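Local structure of nucleoporin NUP170 (Chaetomium thermophilum, 5HAX) at residues F386-Y390 with F459-L463; S407-R413 with Y425-G429; L490-F494 with F516-Y520. The protein probably serves as a structural scaffold subunit of the nuclear pore complex, joining a beta-propeller to an alpha-helical solenoid. All coordinates share one frame; numbering follows the deposited sequence.

Contact 1: residues F386-Y390 with F459-L463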
loop_
_atom_site.group_PDB
_atom_site.type_symbol
_atom_site.label_atom_id
_atom_site.label_comp_id
_atom_site.label_asym_id
_atom_site.label_seq_id
_atom_site.Cartn_x
_atom_site.Cartn_y
_atom_site.Cartn_z
ATOM N N PHE A 386 6.941 -2.831 -1.366
ATOM C CA PHE A 386 5.833 -1.978 -0.959
ATOM C C PHE A 386 5.174 -2.578 0.272
ATOM O O PHE A 386 4.995 -3.798 0.355
ATOM C CB PHE A 386 4.797 -1.829 -2.083
ATOM C CG PHE A 386 5.379 -1.359 -3.384
ATOM C CD1 PHE A 386 5.606 -0.014 -3.607
ATOM C CD2 PHE A 386 5.694 -2.262 -4.384
ATOM C CE1 PHE A 386 6.140 0.423 -4.801
ATOM C CE2 PHE A 386 6.228 -1.830 -5.581
ATOM C CZ PHE A 386 6.451 -0.486 -5.789
ATOM N N SER A 387 4.834 -1.724 1.235
ATOM C CA SER A 387 4.095 -2.162 2.413
ATOM C C SER A 387 2.828 -2.886 1.968
ATOM O O SER A 387 2.180 -2.457 1.012
ATOM C CB SER A 387 3.739 -0.976 3.314
ATOM O OG SER A 387 4.898 -0.307 3.778
ATOM N N PRO A 388 2.459 -3.979 2.657
ATOM C CA PRO A 388 3.069 -4.557 3.858
ATOM C C PRO A 388 4.169 -5.582 3.564
ATOM O O PRO A 388 4.456 -6.418 4.422
ATOM C CB PRO A 388 1.879 -5.225 4.541
ATOM C CG PRO A 388 1.060 -5.717 3.397
ATOM C CD PRO A 388 1.263 -4.738 2.255
ATOM N N GLY A 389 4.771 -5.523 2.376
ATOM C CA GLY A 389 5.866 -6.417 2.044
ATOM C C GLY A 389 5.825 -6.987 0.639
ATOM O O GLY A 389 6.579 -7.915 0.328
ATOM N N TYR A 390 4.955 -6.451 -0.215
ATOM C CA TYR A 390 4.905 -6.880 -1.609
ATOM C C TYR A 390 6.265 -6.663 -2.265
ATOM O O TYR A 390 6.780 -5.543 -2.277
ATOM C CB TYR A 390 3.825 -6.099 -2.361
ATOM C CG TYR A 390 2.450 -6.116 -1.727
ATOM C CD1 TYR A 390 1.969 -7.243 -1.065
ATOM C CD2 TYR A 390 1.627 -4.996 -1.795
ATOM C CE1 TYR A 390 0.707 -7.248 -0.492
ATOM C CE2 TYR A 390 0.368 -4.994 -1.228
ATOM C CZ TYR A 390 -0.089 -6.119 -0.580
ATOM O OH TYR A 390 -1.345 -6.106 -0.012
ATOM N N PHE A 459 -0.679 -3.425 11.448
ATOM C CA PHE A 459 -0.418 -2.707 10.204
ATOM C C PHE A 459 -0.582 -3.602 8.980
ATOM O O PHE A 459 -1.155 -3.181 7.970
ATOM C CB PHE A 459 0.991 -2.118 10.238
ATOM C CG PHE A 459 1.394 -1.433 8.964
ATOM C CD1 PHE A 459 1.150 -0.084 8.784
ATOM C CD2 PHE A 459 2.021 -2.139 7.949
ATOM C CE1 PHE A 459 1.521 0.551 7.613
ATOM C CE2 PHE A 459 2.393 -1.509 6.778
ATOM C CZ PHE A 459 2.142 -0.162 6.611
ATOM N N GLY A 460 -0.073 -4.829 9.041
ATOM C CA GLY A 460 0.007 -5.664 7.858
ATOM C C GLY A 460 -1.180 -6.580 7.639
ATOM O O GLY A 460 -1.086 -7.535 6.863
ATOM N N ASN A 461 -2.306 -6.304 8.298
ATOM C CA ASN A 461 -3.454 -7.211 8.273
ATOM C C ASN A 461 -4.251 -6.995 6.986
ATOM O O ASN A 461 -5.236 -6.255 6.934
ATOM C CB ASN A 461 -4.320 -7.009 9.508
ATOM C CG ASN A 461 -5.307 -8.141 9.713
ATOM O OD1 ASN A 461 -5.561 -8.930 8.804
ATOM N ND2 ASN A 461 -5.874 -8.222 10.910
ATOM N N GLU A 462 -3.810 -7.681 5.927
ATOM C CA GLU A 462 -4.522 -7.633 4.650
ATOM C C GLU A 462 -5.962 -8.104 4.795
ATOM O O GLU A 462 -6.869 -7.572 4.143
ATOM C CB GLU A 462 -3.821 -8.503 3.611
ATOM C CG GLU A 462 -2.447 -8.051 3.173
ATOM C CD GLU A 462 -1.942 -8.878 2.008
ATOM O OE1 GLU A 462 -1.953 -8.371 0.868
ATOM O OE2 GLU A 462 -1.558 -10.045 2.228
ATOM N N LEU A 463 -6.187 -9.130 5.620
ATOM C CA LEU A 463 -7.517 -9.713 5.738
ATOM C C LEU A 463 -8.523 -8.688 6.239
ATOM O O LEU A 463 -9.679 -8.676 5.805
ATOM C CB LEU A 463 -7.467 -10.922 6.672
ATOM C CG LEU A 463 -6.548 -12.049 6.198
ATOM C CD1 LEU A 463 -6.253 -13.016 7.330
ATOM C CD2 LEU A 463 -7.170 -12.778 5.019
#

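Contact 2: residues S407-R413 with Y425-G429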
loop_
_atom_site.group_PDB
_atom_site.type_symbol
_atom_site.label_atom_id
_atom_site.label_comp_id
_atom_site.label_asym_id
_atom_site.label_seq_id
_atom_site.Cartn_x
_atom_site.Cartn_y
_atom_site.Cartn_z
ATOM N N SER A 407 6.147 -11.712 -4.695
ATOM C CA SER A 407 5.767 -12.418 -3.481
ATOM C C SER A 407 5.090 -11.454 -2.518
ATOM O O SER A 407 5.250 -10.233 -2.600
ATOM C CB SER A 407 6.978 -13.073 -2.800
ATOM O OG SER A 407 7.931 -12.101 -2.407
ATOM N N ALA A 408 4.329 -12.027 -1.598
ATOM C CA ALA A 408 3.636 -11.283 -0.562
ATOM C C ALA A 408 3.769 -12.051 0.740
ATOM O O ALA A 408 4.031 -13.259 0.730
ATOM C CB ALA A 408 2.154 -11.083 -0.901
ATOM N N PRO A 409 3.604 -11.380 1.880
ATOM C CA PRO A 409 3.537 -12.117 3.144
ATOM C C PRO A 409 2.365 -13.083 3.114
ATOM O O PRO A 409 1.323 -12.797 2.521
ATOM C CB PRO A 409 3.339 -11.016 4.197
ATOM C CG PRO A 409 3.715 -9.743 3.526
ATOM C CD PRO A 409 3.423 -9.932 2.075
ATOM N N ASP A 410 2.548 -14.247 3.739
ATOM C CA ASP A 410 1.450 -15.199 3.897
ATOM C C ASP A 410 0.622 -14.725 5.087
ATOM O O ASP A 410 0.681 -15.271 6.192
ATOM C CB ASP A 410 1.968 -16.620 4.079
ATOM C CG ASP A 410 0.881 -17.665 3.882
ATOM O OD1 ASP A 410 -0.309 -17.327 4.044
ATOM O OD2 ASP A 410 1.213 -18.822 3.556
ATOM N N THR A 411 -0.157 -13.667 4.843
ATOM C CA THR A 411 -0.922 -13.027 5.909
ATOM C C THR A 411 -1.795 -14.028 6.653
ATOM O O THR A 411 -1.917 -13.965 7.881
ATOM C CB THR A 411 -1.780 -11.905 5.324
ATOM O OG1 THR A 411 -0.948 -11.008 4.578
ATOM C CG2 THR A 411 -2.495 -11.130 6.427
ATOM N N GLY A 412 -2.402 -14.967 5.927
ATOM C CA GLY A 412 -3.262 -15.947 6.572
ATOM C C GLY A 412 -2.509 -16.841 7.540
ATOM O O GLY A 412 -2.987 -17.121 8.641
ATOM N N ARG A 413 -1.321 -17.301 7.143
ATOM C CA ARG A 413 -0.540 -18.172 8.016
ATOM C C ARG A 413 0.082 -17.386 9.164
ATOM O O ARG A 413 0.172 -17.889 10.289
ATOM C CB ARG A 413 0.537 -18.890 7.206
ATOM C CG ARG A 413 1.169 -20.074 7.922
ATOM C CD ARG A 413 2.184 -20.791 7.039
ATOM N NE ARG A 413 1.662 -21.059 5.701
ATOM C CZ ARG A 413 0.897 -22.099 5.381
ATOM N NH1 ARG A 413 0.548 -22.987 6.303
ATOM N NH2 ARG A 413 0.475 -22.251 4.131
ATOM N N TYR A 425 8.765 -15.488 8.582
ATOM C CA TYR A 425 8.396 -14.677 7.420
ATOM C C TYR A 425 7.898 -15.591 6.297
ATOM O O TYR A 425 8.533 -15.771 5.256
ATOM C CB TYR A 425 9.585 -13.833 6.977
ATOM C CG TYR A 425 9.305 -12.821 5.879
ATOM C CD1 TYR A 425 8.020 -12.617 5.388
ATOM C CD2 TYR A 425 10.339 -12.070 5.330
ATOM C CE1 TYR A 425 7.777 -11.695 4.386
ATOM C CE2 TYR A 425 10.103 -11.148 4.330
ATOM C CZ TYR A 425 8.822 -10.965 3.861
ATOM O OH TYR A 425 8.589 -10.047 2.862
ATOM N N PHE A 426 6.724 -16.174 6.525
ATOM C CA PHE A 426 6.076 -16.976 5.497
ATOM C C PHE A 426 5.669 -16.092 4.322
ATOM O O PHE A 426 5.251 -14.947 4.506
ATOM C CB PHE A 426 4.848 -17.689 6.066
ATOM C CG PHE A 426 5.142 -18.551 7.263
ATOM C CD1 PHE A 426 5.826 -19.747 7.124
ATOM C CD2 PHE A 426 4.720 -18.172 8.528
ATOM C CE1 PHE A 426 6.093 -20.542 8.224
ATOM C CE2 PHE A 426 4.983 -18.964 9.630
ATOM C CZ PHE A 426 5.670 -20.149 9.477
ATOM N N GLU A 427 5.790 -16.632 3.108
ATOM C CA GLU A 427 5.477 -15.881 1.899
ATOM C C GLU A 427 4.754 -16.760 0.888
ATOM O O GLU A 427 4.957 -17.976 0.833
ATOM C CB GLU A 427 6.742 -15.306 1.237
ATOM C CG GLU A 427 7.297 -14.052 1.898
ATOM C CD GLU A 427 8.413 -13.414 1.091
ATOM O OE1 GLU A 427 8.171 -12.360 0.466
ATOM O OE2 GLU A 427 9.533 -13.965 1.079
ATOM N N GLN A 428 3.901 -16.117 0.093
ATOM C CA GLN A 428 3.329 -16.688 -1.121
ATOM C C GLN A 428 4.000 -16.020 -2.314
ATOM O O GLN A 428 4.077 -14.790 -2.371
ATOM C CB GLN A 428 1.814 -16.465 -1.173
ATOM C CG GLN A 428 1.019 -17.191 -0.093
ATOM C CD GLN A 428 0.834 -18.666 -0.384
ATOM O OE1 GLN A 428 0.633 -19.065 -1.531
ATOM N NE2 GLN A 428 0.897 -19.484 0.657
ATOM N N GLY A 429 4.479 -16.826 -3.266
ATOM C CA GLY A 429 5.247 -16.310 -4.379
ATOM C C GLY A 429 4.759 -16.849 -5.711
ATOM O O GLY A 429 4.043 -17.847 -5.783
#

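Contact 3: residues L490-F494 with F516-Y520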
loop_
_atom_site.group_PDB
_atom_site.type_symbol
_atom_site.label_atom_id
_atom_site.label_comp_id
_atom_site.label_asym_id
_atom_site.label_seq_id
_atom_site.Cartn_x
_atom_site.Cartn_y
_atom_site.Cartn_z
ATOM N N LEU A 490 -7.800 -12.951 -0.280
ATOM C CA LEU A 490 -8.346 -14.267 0.032
ATOM C C LEU A 490 -9.673 -14.498 -0.687
ATOM O O LEU A 490 -9.892 -15.559 -1.279
ATOM C CB LEU A 490 -8.517 -14.410 1.544
ATOM C CG LEU A 490 -9.311 -15.626 2.028
ATOM C CD1 LEU A 490 -8.679 -16.921 1.539
ATOM C CD2 LEU A 490 -9.424 -15.617 3.546
ATOM N N VAL A 491 -10.574 -13.511 -0.644
ATOM C CA VAL A 491 -11.881 -13.674 -1.280
ATOM C C VAL A 491 -11.736 -13.850 -2.785
ATOM O O VAL A 491 -12.527 -14.564 -3.412
ATOM C CB VAL A 491 -12.806 -12.485 -0.946
ATOM C CG1 VAL A 491 -13.181 -12.500 0.528
ATOM C CG2 VAL A 491 -12.161 -11.158 -1.341
ATOM N N ASP A 492 -10.736 -13.202 -3.392
ATOM C CA ASP A 492 -10.479 -13.411 -4.813
ATOM C C ASP A 492 -10.017 -14.838 -5.080
ATOM O O ASP A 492 -10.474 -15.478 -6.034
ATOM C CB ASP A 492 -9.435 -12.414 -5.315
ATOM C CG ASP A 492 -9.842 -10.973 -5.085
ATOM O OD1 ASP A 492 -10.987 -10.610 -5.430
ATOM O OD2 ASP A 492 -9.014 -10.206 -4.551
ATOM N N ILE A 493 -9.104 -15.348 -4.249
ATOM C CA ILE A 493 -8.628 -16.720 -4.403
ATOM C C ILE A 493 -9.758 -17.704 -4.127
ATOM O O ILE A 493 -9.965 -18.669 -4.872
ATOM C CB ILE A 493 -7.430 -16.973 -3.470
ATOM C CG1 ILE A 493 -6.252 -16.072 -3.856
ATOM C CG2 ILE A 493 -7.019 -18.447 -3.502
ATOM C CD1 ILE A 493 -5.151 -16.033 -2.816
ATOM N N PHE A 494 -10.499 -17.479 -3.041
ATOM C CA PHE A 494 -11.578 -18.387 -2.676
ATOM C C PHE A 494 -12.637 -18.450 -3.769
ATOM O O PHE A 494 -13.095 -19.539 -4.138
ATOM C CB PHE A 494 -12.194 -17.950 -1.349
ATOM C CG PHE A 494 -13.106 -18.972 -0.740
ATOM C CD1 PHE A 494 -14.482 -18.830 -0.821
ATOM C CD2 PHE A 494 -12.589 -20.077 -0.089
ATOM C CE1 PHE A 494 -15.322 -19.772 -0.262
ATOM C CE2 PHE A 494 -13.424 -21.021 0.474
ATOM C CZ PHE A 494 -14.792 -20.869 0.386
ATOM N N PHE A 516 -7.883 -24.306 2.243
ATOM C CA PHE A 516 -8.015 -22.985 2.851
ATOM C C PHE A 516 -7.970 -23.066 4.372
ATOM O O PHE A 516 -7.351 -22.218 5.025
ATOM C CB PHE A 516 -9.313 -22.324 2.388
ATOM C CG PHE A 516 -9.273 -21.834 0.970
ATOM C CD1 PHE A 516 -8.733 -20.597 0.668
ATOM C CD2 PHE A 516 -9.780 -22.607 -0.060
ATOM C CE1 PHE A 516 -8.694 -20.143 -0.634
ATOM C CE2 PHE A 516 -9.745 -22.156 -1.365
ATOM C CZ PHE A 516 -9.201 -20.923 -1.652
ATOM N N ILE A 517 -8.627 -24.072 4.955
ATOM C CA ILE A 517 -8.654 -24.202 6.410
ATOM C C ILE A 517 -7.251 -24.450 6.948
ATOM O O ILE A 517 -6.860 -23.898 7.983
ATOM C CB ILE A 517 -9.628 -25.322 6.824
ATOM C CG1 ILE A 517 -11.067 -24.915 6.489
ATOM C CG2 ILE A 517 -9.497 -25.629 8.317
ATOM C CD1 ILE A 517 -12.089 -26.017 6.695
ATOM N N ASN A 518 -6.472 -25.285 6.258
ATOM C CA ASN A 518 -5.126 -25.600 6.721
ATOM C C ASN A 518 -4.196 -24.394 6.679
ATOM O O ASN A 518 -3.223 -24.358 7.439
ATOM C CB ASN A 518 -4.537 -26.739 5.891
ATOM C CG ASN A 518 -5.202 -28.075 6.171
ATOM O OD1 ASN A 518 -5.883 -28.244 7.184
ATOM N ND2 ASN A 518 -5.001 -29.035 5.278
ATOM N N GLN A 519 -4.468 -23.413 5.819
ATOM C CA GLN A 519 -3.641 -22.215 5.719
ATOM C C GLN A 519 -4.196 -21.049 6.527
ATOM O O GLN A 519 -3.456 -20.417 7.286
ATOM C CB GLN A 519 -3.493 -21.792 4.252
ATOM C CG GLN A 519 -2.623 -20.552 4.063
ATOM C CD GLN A 519 -2.524 -20.116 2.617
ATOM O OE1 GLN A 519 -2.983 -20.812 1.713
ATOM N NE2 GLN A 519 -1.923 -18.952 2.390
ATOM N N TYR A 520 -5.488 -20.753 6.378
ATOM C CA TYR A 520 -6.097 -19.564 6.960
ATOM C C TYR A 520 -6.857 -19.836 8.251
ATOM O O TYR A 520 -7.203 -18.882 8.956
ATOM C CB TYR A 520 -7.057 -18.922 5.949
ATOM C CG TYR A 520 -6.374 -18.278 4.763
ATOM C CD1 TYR A 520 -6.092 -16.919 4.757
ATOM C CD2 TYR A 520 -6.016 -19.025 3.648
ATOM C CE1 TYR A 520 -5.469 -16.321 3.678
ATOM C CE2 TYR A 520 -5.393 -18.435 2.563
ATOM C CZ TYR A 520 -5.122 -17.082 2.585
ATOM O OH TYR A 520 -4.505 -16.486 1.510
#

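Contact 1: residues F386-Y390 with F459-L463
Y390 and E462 make the polar link of this contact. The phenol OH of Y390 donates to E462 OE1 at a short 2.5 Å, meeting the oxygen on its anti side and 29° out of the carboxylate plane. Hydroxyl and carboxylate reach toward each other, the carboxylate lying at the edge of the tyrosine ring with its plane turned 53° from that of the ring. The other oxygen, OE2, forms a salt bridge with R487 and a hydrogen bond with T411 OG1, so both ends of the carboxylate are engaged. A tyrosine suits this place because its rigid ring carries a single donor far from the backbone.

The apolar part centres on P388 and F459. With CG anti to its backbone N (chi1 176°), F459 presents the far edge of its ring, CE2 and CZ, to S387; CZ lies 3.8 Å from S387 CB. The hydroxyl of S387 is bonded instead to E303. The proline ring rests against the backbone of G460, with P388 CB 3.8 Å from G460 CA. P388 CG meets the aliphatic part of E462 more loosely.

The turn itself has an unusual backbone shape. The peptide bond before P388 is cis, and P388 CD lies over one face of the Y390 ring, toward its rim. Opposite F386 the strand pairing takes two residues, G389 and Y390, where one would be regular: a classic beta bulge, with G389 N 2.7 Å from F386 O. The positive phi of G389 suits a glycine, since a side chain would press on the carbonyl O of P388.

The bulged turn joins outermost strand 380-386 to strand 390-395, while F459-L463 leaves the short helix 456-459 and leads on toward strand 473-478.

Contact 2: residues S407-R413 with Y425-G429
Q428, F426 and D410 bury the most surface here, where strand 427-433 runs antiparallel to strand 403-409 within a propeller sheet. Q428 forms the hydrogen-bonded pair with A408, A408 N lying 2.9 Å from Q428 O. Its side chain folds back at chi2 (-78°), which carries NE2 to within 3.0 Å of D410 OD2. That donor is in the plane of its own amide but above the plane of the carboxylate. Glutamine suits the site by offering both a donor and an acceptor: NE2 also reaches E39, and OE1 accepts from Q41.

F426 precedes the strand and is used twice, by its backbone carbonyl and by its ring. The carbonyl O takes the N-H of D410 at 2.9 Å from D410 N, while one face of the ring is covered by R413 CD. This carbon stands 3.8 Å from the F426 ring centroid, only 14° off the normal, a CH-pi contact made by the apolar stem of a charged residue.

D410 is the N-cap of helix 411-416. OD1 accepts from R413 N in a capping bond and also from Q519 NE2. R413 NE reaches D410 OD2 at 3.1 Å in a salt bridge, from the face opposite to Q428 NE2. At the other end of the pairing, S407 OG donates to E427 OE1 at 2.9 Å, and E427 OE2 bridges to K348 and R318.

Both buried carboxylates thus collect several donors, including cationic ones, which would be expected to favour their ionised forms.

Contact 3: residues L490-F494 with F516-Y520
The trans chi1 of L490 (169°) swings its isobutyl end onto the ring of Y520, in a side chain that already starts toward the other helix; F494 leaves its helix obliquely, and its own trans chi1 brings the ring edge onto F516. Together the segments belong to an antiparallel helical hairpin, formed by helices 490-501 and 506-520, the first long helices after propeller strand 481-487. This is consistent with the start of an alpha-solenoid, as expected for a nucleoporin of this family. The segment axes are 13.0 Å apart, a wide spacing that large aromatic side chains are well suited to fill.

L490 packs with both branches against Y520. CD1 sits over the centre of the tyrosine ring, 3.7 Å from its centroid, in a CH-pi contact. The branched end of leucine lays both methyls over the same face, CD2 nearer the rim by Y520 CD1; CD1 also touches F516 CD1.

F516 has the most surface buried in this contact. F494 meets its face in a T-shaped (edge-to-face) pair, centroids 4.9 Å apart and planes at 71°, with F494 CD2 over the middle of the F516 ring. I493 approaches differently: its CG2 methyl meets the edge of the same ring, 3.7 Å from F516 CE1. Beta-branching places that methyl close to the backbone, just where the ring ends.

No hydrogen bond crosses between the segments; the contact is made by apolar and aromatic packing. W47 stacks with F516, and helix 522-533 adds T525 to F516 and A529 to F494. The ring of F516 reaches as far as the partner backbone, where its CZ lies 3.6 Å from F494 CA.

In the fold
Followed from the N terminus, the chain first enters contact 1 at 386-390, then makes both halves of contact 2, 407-413 and 425-429, before 459-463 closes the larger loop of contact 1. Contact 2 therefore lies wholly within contact 1, as a short loop inside a long one. Contact 3 follows in series, its 490-494 and 516-520 segments closing a helical hairpin. Contact 2 pairs two strands of a propeller sheet, while contact 1 ties the turn between strands 380-386 and 390-395 to the loop beyond helix 456-459. Both also touch contact 3: L463 packs on L490, and G412 lies against Y520, so the helical hairpin that follows the propeller packs directly against it.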